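Local structure of translation initiation factor eIF2B subunit gamma (Schizosaccharomyces pombe, 5B04) at residues P71-P76 with A102-G107; T86-I91 with M112-E117; V144-D149 with A240-F245. The protein forms part of the eIF2B complex, which catalyses exchange of GDP for GTP on the gamma subunit of translation initiation factor eIF2. The protein carries 3 engineered substitutions. One frame throughout, in Å; residues are numbered along the deposited sequence.

Contact 1 (P71-P76 with A102-G107); sequences PMLHYP and AWLRSG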
ATOM      1  N   PRO E  71     -17.769 -58.697 -38.444  1.00 68.81           N
ATOM      2  CA  PRO E  71     -18.621 -59.479 -37.541  1.00 78.21           C
ATOM      3  C   PRO E  71     -19.112 -58.665 -36.347  1.00 78.53           C
ATOM      4  O   PRO E  71     -18.439 -57.727 -35.918  1.00 83.01           O
ATOM      5  CB  PRO E  71     -17.700 -60.614 -37.089  1.00 84.46           C
ATOM      6  CG  PRO E  71     -16.747 -60.778 -38.220  1.00 77.59           C
ATOM      7  CD  PRO E  71     -16.505 -59.390 -38.742  1.00 68.40           C
ATOM      8  N   MET E  72     -20.282 -59.025 -35.831  1.00 76.50           N
ATOM      9  CA  MET E  72     -20.923 -58.297 -34.741  1.00 72.44           C
ATOM     10  C   MET E  72     -20.025 -58.181 -33.511  1.00 78.75           C
ATOM     11  O   MET E  72     -20.014 -57.154 -32.833  1.00 70.81           O
ATOM     12  CB  MET E  72     -22.237 -58.985 -34.364  1.00 61.63           C
ATOM     13  CG  MET E  72     -23.164 -58.152 -33.507  1.00 53.80           C
ATOM     14  SD  MET E  72     -24.706 -59.019 -33.165  1.00 80.42           S
ATOM     15  CE  MET E  72     -25.361 -59.208 -34.820  1.00 86.49           C
ATOM     16  N   LEU E  73     -19.265 -59.237 -33.244  1.00 80.78           N
ATOM     17  CA  LEU E  73     -18.417 -59.315 -32.059  1.00 75.82           C
ATOM     18  C   LEU E  73     -17.270 -58.305 -32.087  1.00 72.46           C
ATOM     19  O   LEU E  73     -16.705 -57.969 -31.046  1.00 83.62           O
ATOM     20  CB  LEU E  73     -17.857 -60.731 -31.914  1.00 84.71           C
ATOM     21  CG  LEU E  73     -17.157 -61.092 -30.604  1.00 76.42           C
ATOM     22  CD1 LEU E  73     -18.170 -61.285 -29.486  1.00 76.18           C
ATOM     23  CD2 LEU E  73     -16.301 -62.334 -30.782  1.00 90.53           C
ATOM     24  N   HIS E  74     -16.933 -57.825 -33.280  1.00 64.41           N
ATOM     25  CA  HIS E  74     -15.805 -56.916 -33.464  1.00 64.05           C
ATOM     26  C   HIS E  74     -15.931 -55.621 -32.664  1.00 76.02           C
ATOM     27  O   HIS E  74     -14.936 -55.084 -32.178  1.00 75.89           O
ATOM     28  CB  HIS E  74     -15.639 -56.583 -34.949  1.00 60.08           C
ATOM     29  CG  HIS E  74     -14.779 -55.386 -35.210  1.00 72.66           C
ATOM     30  ND1 HIS E  74     -15.291 -54.110 -35.316  1.00 66.59           N
ATOM     31  CD2 HIS E  74     -13.442 -55.269 -35.389  1.00 83.12           C
ATOM     32  CE1 HIS E  74     -14.307 -53.260 -35.546  1.00 66.06           C
ATOM     33  NE2 HIS E  74     -13.174 -53.938 -35.596  1.00 81.20           N
ATOM     34  N   TYR E  75     -17.156 -55.127 -32.522  1.00 74.57           N
ATOM     35  CA  TYR E  75     -17.388 -53.809 -31.935  1.00 70.80           C
ATOM     36  C   TYR E  75     -17.358 -53.773 -30.400  1.00 71.93           C
ATOM     37  O   TYR E  75     -16.840 -52.814 -29.828  1.00 72.29           O
ATOM     38  CB  TYR E  75     -18.712 -53.247 -32.459  1.00 64.32           C
ATOM     39  CG  TYR E  75     -18.704 -53.126 -33.962  1.00 63.24           C
ATOM     40  CD1 TYR E  75     -18.119 -52.032 -34.586  1.00 59.67           C
ATOM     41  CD2 TYR E  75     -19.245 -54.124 -34.760  1.00 69.89           C
ATOM     42  CE1 TYR E  75     -18.089 -51.926 -35.961  1.00 51.78           C
ATOM     43  CE2 TYR E  75     -19.222 -54.027 -36.136  1.00 71.70           C
ATOM     44  CZ  TYR E  75     -18.644 -52.929 -36.731  1.00 62.85           C
ATOM     45  OH  TYR E  75     -18.621 -52.838 -38.104  1.00 70.13           O
ATOM     46  N   PRO E  76     -17.913 -54.796 -29.724  1.00 59.55           N
ATOM     47  CA  PRO E  76     -17.692 -54.790 -28.274  1.00 66.19           C
ATOM     48  C   PRO E  76     -16.218 -54.961 -27.910  1.00 70.30           C
ATOM     49  O   PRO E  76     -15.736 -54.316 -26.979  1.00 70.46           O
ATOM     50  CB  PRO E  76     -18.512 -55.987 -27.789  1.00 64.75           C
ATOM     51  CG  PRO E  76     -19.568 -56.155 -28.815  1.00 60.03           C
ATOM     52  CD  PRO E  76     -18.918 -55.801 -30.115  1.00 60.20           C
ATOM     53  N   ALA E 102     -12.738 -69.833 -34.295  1.00 88.37           N
ATOM     54  CA  ALA E 102     -12.119 -69.833 -35.616  1.00 90.91           C
ATOM     55  C   ALA E 102     -11.900 -68.417 -36.131  1.00102.68           C
ATOM     56  O   ALA E 102     -10.883 -68.126 -36.760  1.00 95.40           O
ATOM     57  CB  ALA E 102     -12.967 -70.625 -36.601  1.00101.69           C
ATOM     58  N   TRP E 103     -12.859 -67.535 -35.867  1.00 95.17           N
ATOM     59  CA  TRP E 103     -12.740 -66.148 -36.296  1.00 93.06           C
ATOM     60  C   TRP E 103     -11.701 -65.410 -35.459  1.00 93.06           C
ATOM     61  O   TRP E 103     -11.041 -64.490 -35.942  1.00 89.90           O
ATOM     62  CB  TRP E 103     -14.088 -65.432 -36.213  1.00 91.71           C
ATOM     63  CG  TRP E 103     -13.989 -63.975 -36.534  1.00 91.08           C
ATOM     64  CD1 TRP E 103     -13.839 -63.416 -37.770  1.00 83.29           C
ATOM     65  CD2 TRP E 103     -14.021 -62.887 -35.604  1.00 90.56           C
ATOM     66  NE1 TRP E 103     -13.778 -62.048 -37.667  1.00 76.37           N
ATOM     67  CE2 TRP E 103     -13.889 -61.697 -36.347  1.00 90.66           C
ATOM     68  CE3 TRP E 103     -14.151 -62.804 -34.214  1.00 86.56           C
ATOM     69  CZ2 TRP E 103     -13.883 -60.440 -35.748  1.00 90.87           C
ATOM     70  CZ3 TRP E 103     -14.146 -61.554 -33.622  1.00 80.09           C
ATOM     71  CH2 TRP E 103     -14.012 -60.389 -34.387  1.00 83.99           C
ATOM     72  N   LEU E 104     -11.559 -65.819 -34.203  1.00 91.72           N
ATOM     73  CA  LEU E 104     -10.546 -65.246 -33.327  1.00 88.05           C
ATOM     74  C   LEU E 104      -9.155 -65.691 -33.764  1.00 89.57           C
ATOM     75  O   LEU E 104      -8.175 -64.968 -33.583  1.00 82.30           O
ATOM     76  CB  LEU E 104     -10.801 -65.645 -31.874  1.00 80.88           C
ATOM     77  CG  LEU E 104     -12.066 -65.062 -31.242  1.00 80.98           C
ATOM     78  CD1 LEU E 104     -12.268 -65.619 -29.847  1.00 68.09           C
ATOM     79  CD2 LEU E 104     -11.998 -63.544 -31.209  1.00 88.57           C
ATOM     80  N   ARG E 105      -9.084 -66.890 -34.336  1.00 92.82           N
ATOM     81  CA  ARG E 105      -7.845 -67.422 -34.890  1.00 98.02           C
ATOM     82  C   ARG E 105      -7.307 -66.485 -35.965  1.00100.94           C
ATOM     83  O   ARG E 105      -6.146 -66.075 -35.928  1.00 91.62           O
ATOM     84  CB  ARG E 105      -8.081 -68.819 -35.467  1.00109.94           C
ATOM     85  CG  ARG E 105      -7.113 -69.886 -34.989  1.00113.40           C
ATOM     86  CD  ARG E 105      -7.662 -71.270 -35.298  1.00119.04           C
ATOM     87  NE  ARG E 105      -8.138 -71.369 -36.676  1.00130.80           N
ATOM     88  CZ  ARG E 105      -9.095 -72.197 -37.080  1.00134.68           C
ATOM     89  NH1 ARG E 105      -9.689 -73.003 -36.210  1.00128.95           N
ATOM     90  NH2 ARG E 105      -9.463 -72.218 -38.353  1.00146.52           N
ATOM     91  N   SER E 106      -8.168 -66.151 -36.921  1.00 99.64           N
ATOM     92  CA  SER E 106      -7.852 -65.161 -37.942  1.00100.44           C
ATOM     93  C   SER E 106      -9.129 -64.443 -38.363  1.00101.46           C
ATOM     94  O   SER E 106     -10.140 -65.080 -38.657  1.00101.28           O
ATOM     95  CB  SER E 106      -7.179 -65.812 -39.151  1.00103.16           C
ATOM     96  OG  SER E 106      -8.127 -66.482 -39.962  1.00109.20           O
ATOM     97  N   GLY E 107      -9.077 -63.117 -38.385  1.00101.14           N
ATOM     98  CA  GLY E 107     -10.248 -62.311 -38.674  1.00 95.49           C
ATOM     99  C   GLY E 107     -10.470 -61.299 -37.569  1.00 89.17           C
ATOM    100  O   GLY E 107     -11.015 -60.218 -37.794  1.00102.94           O
TER

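Contact 2 (T86-I91 with M112-E117); sequences TSAILI and MRIHVE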
ATOM      1  N   THR E  86      -6.976 -55.715 -21.814  1.00 76.40           N
ATOM      2  CA  THR E  86      -6.043 -56.560 -22.550  1.00 74.95           C
ATOM      3  C   THR E  86      -6.562 -57.990 -22.652  1.00 72.29           C
ATOM      4  O   THR E  86      -6.053 -58.790 -23.437  1.00 79.99           O
ATOM      5  CB  THR E  86      -4.653 -56.569 -21.890  1.00 68.29           C
ATOM      6  OG1 THR E  86      -4.790 -56.828 -20.488  1.00 67.74           O
ATOM      7  CG2 THR E  86      -3.966 -55.227 -22.084  1.00 69.77           C
ATOM      8  N   SER E  87      -7.580 -58.304 -21.857  1.00 70.19           N
ATOM      9  CA  SER E  87      -8.178 -59.633 -21.867  1.00 65.96           C
ATOM     10  C   SER E  87      -9.654 -59.572 -21.495  1.00 80.61           C
ATOM     11  O   SER E  87     -10.060 -58.764 -20.659  1.00 75.93           O
ATOM     12  CB  SER E  87      -7.433 -60.564 -20.909  1.00 71.77           C
ATOM     13  OG  SER E  87      -7.647 -60.186 -19.561  1.00 89.28           O
ATOM     14  N   ALA E  88     -10.454 -60.431 -22.118  1.00 78.19           N
ATOM     15  CA  ALA E  88     -11.887 -60.464 -21.855  1.00 84.07           C
ATOM     16  C   ALA E  88     -12.430 -61.888 -21.869  1.00 78.53           C
ATOM     17  O   ALA E  88     -11.911 -62.758 -22.569  1.00 89.62           O
ATOM     18  CB  ALA E  88     -12.629 -59.606 -22.869  1.00 82.81           C
ATOM     19  N   ILE E  89     -13.479 -62.118 -21.085  1.00 73.66           N
ATOM     20  CA  ILE E  89     -14.162 -63.405 -21.064  1.00 77.97           C
ATOM     21  C   ILE E  89     -15.319 -63.399 -22.055  1.00 89.08           C
ATOM     22  O   ILE E  89     -16.153 -62.494 -22.038  1.00 92.18           O
ATOM     23  CB  ILE E  89     -14.697 -63.742 -19.659  1.00 80.21           C
ATOM     24  CG1 ILE E  89     -13.551 -63.801 -18.648  1.00 67.99           C
ATOM     25  CG2 ILE E  89     -15.463 -65.057 -19.678  1.00 84.25           C
ATOM     26  CD1 ILE E  89     -14.005 -64.078 -17.231  1.00 90.81           C
ATOM     27  N   LEU E  90     -15.369 -64.406 -22.920  1.00 87.75           N
ATOM     28  CA  LEU E  90     -16.424 -64.486 -23.922  1.00 82.94           C
ATOM     29  C   LEU E  90     -17.329 -65.688 -23.687  1.00 84.57           C
ATOM     30  O   LEU E  90     -16.961 -66.827 -23.980  1.00 92.64           O
ATOM     31  CB  LEU E  90     -15.821 -64.553 -25.325  1.00 82.93           C
ATOM     32  CG  LEU E  90     -16.809 -64.649 -26.490  1.00 89.70           C
ATOM     33  CD1 LEU E  90     -17.902 -63.600 -26.372  1.00 81.58           C
ATOM     34  CD2 LEU E  90     -16.069 -64.497 -27.803  1.00 91.45           C
ATOM     35  N   ILE E  91     -18.518 -65.424 -23.157  1.00 76.05           N
ATOM     36  CA  ILE E  91     -19.516 -66.462 -22.949  1.00 77.72           C
ATOM     37  C   ILE E  91     -20.327 -66.666 -24.225  1.00 92.72           C
ATOM     38  O   ILE E  91     -20.712 -65.698 -24.881  1.00 99.57           O
ATOM     39  CB  ILE E  91     -20.468 -66.115 -21.790  1.00 73.86           C
ATOM     40  CG1 ILE E  91     -19.718 -66.099 -20.459  1.00 70.68           C
ATOM     41  CG2 ILE E  91     -21.612 -67.103 -21.739  1.00 99.69           C
ATOM     42  CD1 ILE E  91     -20.524 -65.512 -19.319  1.00 73.03           C
ATOM     43  N   MET E 112      -6.476 -58.293 -28.283  1.00 72.41           N
ATOM     44  CA  MET E 112      -6.812 -58.691 -26.918  1.00 76.42           C
ATOM     45  C   MET E 112      -6.722 -60.202 -26.758  1.00 82.82           C
ATOM     46  O   MET E 112      -6.845 -60.947 -27.730  1.00 88.92           O
ATOM     47  CB  MET E 112      -8.216 -58.218 -26.534  1.00 85.81           C
ATOM     48  CG  MET E 112      -8.358 -56.722 -26.325  1.00 64.53           C
ATOM     49  SD  MET E 112     -10.017 -56.292 -25.758  1.00 93.94           S
ATOM     50  CE  MET E 112     -10.110 -57.230 -24.235  1.00 72.78           C
ATOM     51  N   ARG E 113      -6.508 -60.652 -25.526  1.00 82.71           N
ATOM     52  CA  ARG E 113      -6.538 -62.078 -25.225  1.00 82.47           C
ATOM     53  C   ARG E 113      -7.971 -62.501 -24.922  1.00 77.49           C
ATOM     54  O   ARG E 113      -8.468 -62.292 -23.815  1.00 84.41           O
ATOM     55  CB  ARG E 113      -5.620 -62.409 -24.047  1.00 96.33           C
ATOM     56  CG  ARG E 113      -5.652 -63.873 -23.630  1.00 98.86           C
ATOM     57  CD  ARG E 113      -6.064 -64.024 -22.174  1.00108.23           C
ATOM     58  NE  ARG E 113      -5.048 -63.513 -21.259  1.00121.35           N
ATOM     59  CZ  ARG E 113      -5.202 -63.426 -19.941  1.00113.85           C
ATOM     60  NH1 ARG E 113      -6.339 -63.815 -19.377  1.00111.79           N
ATOM     61  NH2 ARG E 113      -4.222 -62.950 -19.186  1.00100.91           N
ATOM     62  N   ILE E 114      -8.634 -63.086 -25.913  1.00 83.54           N
ATOM     63  CA  ILE E 114     -10.033 -63.467 -25.763  1.00 84.23           C
ATOM     64  C   ILE E 114     -10.174 -64.919 -25.324  1.00 75.67           C
ATOM     65  O   ILE E 114     -10.070 -65.841 -26.132  1.00 88.14           O
ATOM     66  CB  ILE E 114     -10.817 -63.255 -27.068  1.00 82.50           C
ATOM     67  CG1 ILE E 114     -10.589 -61.839 -27.600  1.00 88.87           C
ATOM     68  CG2 ILE E 114     -12.300 -63.513 -26.842  1.00 84.66           C
ATOM     69  CD1 ILE E 114     -10.984 -60.749 -26.626  1.00 82.05           C
ATOM     70  N   HIS E 115     -10.414 -65.107 -24.031  1.00 70.46           N
ATOM     71  CA  HIS E 115     -10.605 -66.432 -23.463  1.00 93.47           C
ATOM     72  C   HIS E 115     -12.072 -66.843 -23.563  1.00 96.20           C
ATOM     73  O   HIS E 115     -12.924 -66.338 -22.831  1.00 93.57           O
ATOM     74  CB  HIS E 115     -10.122 -66.455 -22.010  1.00 98.93           C
ATOM     75  CG  HIS E 115     -10.728 -67.542 -21.181  1.00123.85           C
ATOM     76  ND1 HIS E 115     -11.582 -67.284 -20.131  1.00128.80           N
ATOM     77  CD2 HIS E 115     -10.606 -68.889 -21.243  1.00123.38           C
ATOM     78  CE1 HIS E 115     -11.958 -68.425 -19.581  1.00119.98           C
ATOM     79  NE2 HIS E 115     -11.381 -69.414 -20.239  1.00124.19           N
ATOM     80  N   VAL E 116     -12.359 -67.757 -24.486  1.00 97.51           N
ATOM     81  CA  VAL E 116     -13.730 -68.175 -24.761  1.00 98.68           C
ATOM     82  C   VAL E 116     -14.213 -69.212 -23.756  1.00 91.38           C
ATOM     83  O   VAL E 116     -13.481 -70.136 -23.399  1.00 96.01           O
ATOM     84  CB  VAL E 116     -13.864 -68.753 -26.182  1.00 99.28           C
ATOM     85  CG1 VAL E 116     -15.330 -68.916 -26.556  1.00 85.01           C
ATOM     86  CG2 VAL E 116     -13.160 -67.858 -27.182  1.00 95.52           C
ATOM     87  N   GLU E 117     -15.452 -69.053 -23.305  1.00 77.90           N
ATOM     88  CA  GLU E 117     -16.054 -69.988 -22.365  1.00 79.83           C
ATOM     89  C   GLU E 117     -17.492 -70.290 -22.769  1.00 89.02           C
ATOM     90  O   GLU E 117     -18.356 -69.418 -22.708  1.00100.44           O
ATOM     91  CB  GLU E 117     -16.011 -69.422 -20.944  1.00 91.23           C
ATOM     92  CG  GLU E 117     -16.220 -70.455 -19.847  1.00 96.62           C
ATOM     93  CD  GLU E 117     -14.913 -71.003 -19.308  1.00103.30           C
ATOM     94  OE1 GLU E 117     -14.945 -71.751 -18.308  1.00117.16           O
ATOM     95  OE2 GLU E 117     -13.852 -70.684 -19.883  1.00 91.04           O
TER

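Contact 3 (V144-D149 with A240-F245); sequences VCLSCD and AHIFVF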
ATOM      1  N   VAL E 144     -17.068 -55.327 -16.061  1.00 73.73           N
ATOM      2  CA  VAL E 144     -17.876 -54.759 -17.128  1.00 65.22           C
ATOM      3  C   VAL E 144     -18.582 -55.894 -17.861  1.00 72.95           C
ATOM      4  O   VAL E 144     -18.006 -56.965 -18.049  1.00 76.31           O
ATOM      5  CB  VAL E 144     -17.018 -53.946 -18.122  1.00 61.97           C
ATOM      6  CG1 VAL E 144     -17.898 -53.232 -19.136  1.00 58.67           C
ATOM      7  CG2 VAL E 144     -16.145 -52.949 -17.375  1.00 71.08           C
ATOM      8  N   CYS E 145     -19.828 -55.669 -18.264  1.00 73.07           N
ATOM      9  CA  CYS E 145     -20.587 -56.696 -18.966  1.00 67.27           C
ATOM     10  C   CYS E 145     -21.212 -56.153 -20.246  1.00 64.02           C
ATOM     11  O   CYS E 145     -22.077 -55.279 -20.206  1.00 72.83           O
ATOM     12  CB  CYS E 145     -21.670 -57.275 -18.055  1.00 58.20           C
ATOM     13  SG  CYS E 145     -22.476 -58.756 -18.709  1.00123.26           S
ATOM     14  N   LEU E 146     -20.766 -56.680 -21.382  1.00 72.14           N
ATOM     15  CA  LEU E 146     -21.294 -56.273 -22.678  1.00 80.11           C
ATOM     16  C   LEU E 146     -22.017 -57.415 -23.378  1.00 85.92           C
ATOM     17  O   LEU E 146     -21.869 -58.581 -23.008  1.00 97.37           O
ATOM     18  CB  LEU E 146     -20.173 -55.757 -23.581  1.00 60.76           C
ATOM     19  CG  LEU E 146     -19.561 -54.396 -23.263  1.00 62.96           C
ATOM     20  CD1 LEU E 146     -18.511 -54.048 -24.304  1.00 57.70           C
ATOM     21  CD2 LEU E 146     -20.638 -53.329 -23.209  1.00 78.43           C
ATOM     22  N   SER E 147     -22.802 -57.069 -24.391  1.00 84.12           N
ATOM     23  CA  SER E 147     -23.388 -58.061 -25.279  1.00 79.93           C
ATOM     24  C   SER E 147     -22.606 -58.066 -26.584  1.00 71.85           C
ATOM     25  O   SER E 147     -21.926 -57.093 -26.905  1.00 71.78           O
ATOM     26  CB  SER E 147     -24.866 -57.766 -25.536  1.00 76.24           C
ATOM     27  OG  SER E 147     -25.404 -58.664 -26.491  1.00 80.21           O
ATOM     28  N   CYS E 148     -22.698 -59.158 -27.334  1.00 73.71           N
ATOM     29  CA  CYS E 148     -21.972 -59.269 -28.593  1.00 78.66           C
ATOM     30  C   CYS E 148     -22.521 -58.296 -29.632  1.00 76.63           C
ATOM     31  O   CYS E 148     -21.864 -58.010 -30.631  1.00 63.03           O
ATOM     32  CB  CYS E 148     -22.032 -60.701 -29.127  1.00 80.77           C
ATOM     33  SG  CYS E 148     -23.696 -61.299 -29.497  1.00 85.19           S
ATOM     34  N   ASP E 149     -23.724 -57.785 -29.385  1.00 74.75           N
ATOM     35  CA  ASP E 149     -24.366 -56.859 -30.310  1.00 68.46           C
ATOM     36  C   ASP E 149     -24.154 -55.397 -29.926  1.00 78.38           C
ATOM     37  O   ASP E 149     -24.510 -54.498 -30.678  1.00 66.81           O
ATOM     38  CB  ASP E 149     -25.867 -57.160 -30.408  1.00 61.08           C
ATOM     39  CG  ASP E 149     -26.536 -57.275 -29.049  1.00 76.22           C
ATOM     40  OD1 ASP E 149     -26.228 -56.463 -28.152  1.00 84.07           O
ATOM     41  OD2 ASP E 149     -27.376 -58.182 -28.880  1.00 77.91           O
ATOM     42  N   ALA E 240     -28.428 -50.044 -23.693  1.00 64.37           N
ATOM     43  CA  ALA E 240     -27.303 -50.298 -24.584  1.00 66.49           C
ATOM     44  C   ALA E 240     -26.555 -51.553 -24.150  1.00 69.83           C
ATOM     45  O   ALA E 240     -25.501 -51.882 -24.696  1.00 51.11           O
ATOM     46  CB  ALA E 240     -26.367 -49.102 -24.610  1.00 58.94           C
ATOM     47  N   HIS E 241     -27.125 -52.246 -23.167  1.00 72.25           N
ATOM     48  CA  HIS E 241     -26.534 -53.433 -22.551  1.00 78.32           C
ATOM     49  C   HIS E 241     -25.073 -53.230 -22.165  1.00 82.86           C
ATOM     50  O   HIS E 241     -24.268 -54.160 -22.226  1.00 75.72           O
ATOM     51  CB  HIS E 241     -26.661 -54.648 -23.469  1.00 80.03           C
ATOM     52  CG  HIS E 241     -26.670 -55.958 -22.744  1.00 94.16           C
ATOM     53  ND1 HIS E 241     -25.519 -56.658 -22.457  1.00 79.43           N
ATOM     54  CD2 HIS E 241     -27.693 -56.697 -22.252  1.00100.07           C
ATOM     55  CE1 HIS E 241     -25.832 -57.771 -21.817  1.00 86.64           C
ATOM     56  NE2 HIS E 241     -27.145 -57.818 -21.680  1.00103.57           N
ATOM     57  N   ILE E 242     -24.734 -52.005 -21.780  1.00 71.07           N
ATOM     58  CA  ILE E 242     -23.438 -51.733 -21.182  1.00 68.04           C
ATOM     59  C   ILE E 242     -23.611 -51.685 -19.676  1.00 74.43           C
ATOM     60  O   ILE E 242     -24.349 -50.849 -19.156  1.00 86.13           O
ATOM     61  CB  ILE E 242     -22.832 -50.406 -21.651  1.00 65.21           C
ATOM     62  CG1 ILE E 242     -22.951 -50.245 -23.163  1.00 60.75           C
ATOM     63  CG2 ILE E 242     -21.380 -50.296 -21.201  1.00 67.02           C
ATOM     64  CD1 ILE E 242     -22.605 -48.851 -23.617  1.00 67.66           C
ATOM     65  N   PHE E 243     -22.935 -52.586 -18.977  1.00 71.58           N
ATOM     66  CA  PHE E 243     -23.038 -52.637 -17.530  1.00 74.62           C
ATOM     67  C   PHE E 243     -21.666 -52.746 -16.894  1.00 80.79           C
ATOM     68  O   PHE E 243     -20.735 -53.288 -17.487  1.00 79.47           O
ATOM     69  CB  PHE E 243     -23.914 -53.812 -17.094  1.00 62.70           C
ATOM     70  CG  PHE E 243     -25.306 -53.761 -17.640  1.00 73.24           C
ATOM     71  CD1 PHE E 243     -26.311 -53.104 -16.949  1.00 81.25           C
ATOM     72  CD2 PHE E 243     -25.611 -54.363 -18.845  1.00 76.37           C
ATOM     73  CE1 PHE E 243     -27.590 -53.054 -17.451  1.00 76.54           C
ATOM     74  CE2 PHE E 243     -26.890 -54.317 -19.344  1.00 72.22           C
ATOM     75  CZ  PHE E 243     -27.875 -53.648 -18.655  1.00 75.37           C
ATOM     76  N   VAL E 244     -21.545 -52.212 -15.686  1.00 71.06           N
ATOM     77  CA  VAL E 244     -20.348 -52.397 -14.884  1.00 73.14           C
ATOM     78  C   VAL E 244     -20.766 -52.514 -13.425  1.00 68.88           C
ATOM     79  O   VAL E 244     -21.469 -51.654 -12.893  1.00 58.42           O
ATOM     80  CB  VAL E 244     -19.335 -51.250 -15.079  1.00 68.97           C
ATOM     81  CG1 VAL E 244     -20.028 -49.896 -15.030  1.00 71.62           C
ATOM     82  CG2 VAL E 244     -18.220 -51.341 -14.046  1.00 72.93           C
ATOM     83  N   PHE E 245     -20.350 -53.600 -12.787  1.00 78.27           N
ATOM     84  CA  PHE E 245     -20.817 -53.914 -11.445  1.00 79.38           C
ATOM     85  C   PHE E 245     -19.692 -53.931 -10.422  1.00 79.99           C
ATOM     86  O   PHE E 245     -18.527 -54.131 -10.766  1.00 73.70           O
ATOM     87  CB  PHE E 245     -21.517 -55.274 -11.431  1.00 78.22           C
ATOM     88  CG  PHE E 245     -22.695 -55.370 -12.356  1.00 73.81           C
ATOM     89  CD1 PHE E 245     -23.960 -55.015 -11.926  1.00 65.98           C
ATOM     90  CD2 PHE E 245     -22.542 -55.833 -13.651  1.00 64.42           C
ATOM     91  CE1 PHE E 245     -25.049 -55.108 -12.770  1.00 74.82           C
ATOM     92  CE2 PHE E 245     -23.625 -55.934 -14.497  1.00 63.23           C
ATOM     93  CZ  PHE E 245     -24.881 -55.567 -14.059  1.00 72.18           C
TER

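Contact 1 (P71-P76 with A102-G107)
The indole of Trp103 lies between Pro71 and the backbone of Gly107. On one face sits the pyrrolidine ring of Pro71. Its CG is 3.1 Å above the indole plane and offset toward the rim. The opposite face carries Gly107 C, 3.3 Å above the plane and also toward the rim. Pro71 CG lies by the pyrrole part, 3.3 Å from Trp103 NE1. Leu73 and His74 approach the benzene part obliquely. Leu73 CD2 is 3.6 Å from Trp103 CZ3, and His74 CA is 4.0 Å from Trp103 CH2. Trp103 CG is anti to its backbone N (chi1 175°), and the indole beyond it meets 71-76. Leu104, the next residue, adds only a loose contact, with its CD2 4.5 Å from Leu73 CD2. The imidazole of His74 turns to its own neighbour, with ND1 over the centre of the Tyr75 ring.

No polar bond links the two segments; the contact is carried by carbon packing on the indole. Pro71 to His74 form a type I turn, closed by a bond from His74 N to Pro71 O of 3.0 Å. The turn brings Pro71, Leu73 and His74 together against one indole. Gly107 follows the end of helix 97-105, and its positive phi of 126° suits glycine. A side chain at Gly107 would run into Trp103 CD1 and into the carbonyl O of Ser106, so glycine is called for here. The contact joins the entry to helix 74-82 with the C-terminal end of helix 97-105, the helix of a beta-alpha-beta crossover in the nucleotidyl transferase-like domain.

Contact 2 (T86-I91 with M112-E117)
Leu90 and Ile114 meet at the apolar centre of this strand pair. Their side chains cross obliquely, and Ile114 CG2 is 4.0 Å from Leu90 CB. Ile114 CG2 is anti to its backbone N, and it touches Leu90 CD2 as well. Just before the strand, Met112 reaches over to 86-91. The bend at its chi3 (60°) places CE 3.7 Å from Ala88 CB. Val116 adds a loose contact on the face of Leu90 and Ile114, with its CG2 4.5 Å from Leu90 CD2. Leu77 and Leu80 of helix 74-82 and Ile100 and Leu104 of helix 97-105 pack on this face.

The backbones form a parallel ladder of five hydrogen bonds. Thr86 O accepts from Arg113 N at 2.8 Å, and Leu90 O accepts from Glu117 N at the other end. Between them, Ala88 N donates to Arg113 O and His115 N to Ala88 O at 3.1 Å. Leu90 N donates to His115 O. The axes of the short strand segments are turned by 26° against each other. Strands 87-92 and 113-117 are the two strands of a beta-alpha-beta crossover through helix 97-105.

The other face, with Ser87, Ile89, Ile91, Arg113, His115 and Glu117, is more polar. Ser87 CB lies 3.6 Å above the guanidinium plane of Arg113, offset toward the rim. Ile89 CG1 lies at the edge of the His115 ring, 4.3 Å from ND1. In these two pairs a carbon of 86-91 lies beside a polar group of 112-117.

The chemistry therefore differs between the faces. One packs against two helices through aliphatic side chains. The other is mixed, and the backbone ladder, not a side-chain bond, ties the two strands together.

Contact 3 (V144-D149 with A240-F245)
Cys145 and Phe243 form a hydrogen-bonded pair of antiparallel strands. Cys145 N donates to Phe243 O at 2.7 Å. Phe243 N returns a bond to Cys145 O at 3.1 Å. Val144 and Val244 are the adjoining non-hydrogen-bonded pair.

The apolar contacts fall on two faces. On one, Val144 CG2 meets Val244 CG2 at 4.2 Å. Farther along, Leu146 and Ile242 lie side by side, pointing the same way, with Leu146 CD2 3.7 Å from Ile242 CG2. On the other, Cys145 CB lies at the edge of the Phe245 ring.

Within 240-245, Phe243 CE2 stands 3.7 Å above one face of the His241 ring, toward its rim. His241 CG is anti to its backbone N (chi1 -154°), and the ring reaches Ser147, whose CB is 3.3 Å from His241 ND1. An alanine at His241 would probably open a gap beside Ser147 and leave the Phe243 ring freer to shift.

A side-chain polar contact lies within 144-149, where Ser147 OG gives a weak bond to Asp149 OD1. His241 has left-handed backbone angles (phi 48°), so strand 230-245 is irregular here. The pairing sets a long antiparallel strand beside 142-147, which is parallel to 39-45, as in the mixed central sheet of the GT-A nucleotidyl transferase fold.

Overall arrangement
All three contacts lie in the nucleotidyl transferase-like domain. Contacts 1 and 2 have centres about 11 Å apart and touch directly. Leu104 CD1 packs 3.6 Å from Val116 CG2, and Leu73 CD2 lies 3.7 Å from Leu90 CD2. Helix 97-105 supplies one side of contact 1 and, along the chain, links the two strands of contact 2. Contacts 2 and 3 share one sheet but do not touch. Their nearest atoms are about 6 Å apart, and strand 39-45 runs between strands 87-92 and 142-147. Contacts 1 and 3 have centres about 17 Å apart. Even so, Met72 meets Cys148 and Asp149, and Pro76 meets Ser147 and Cys148.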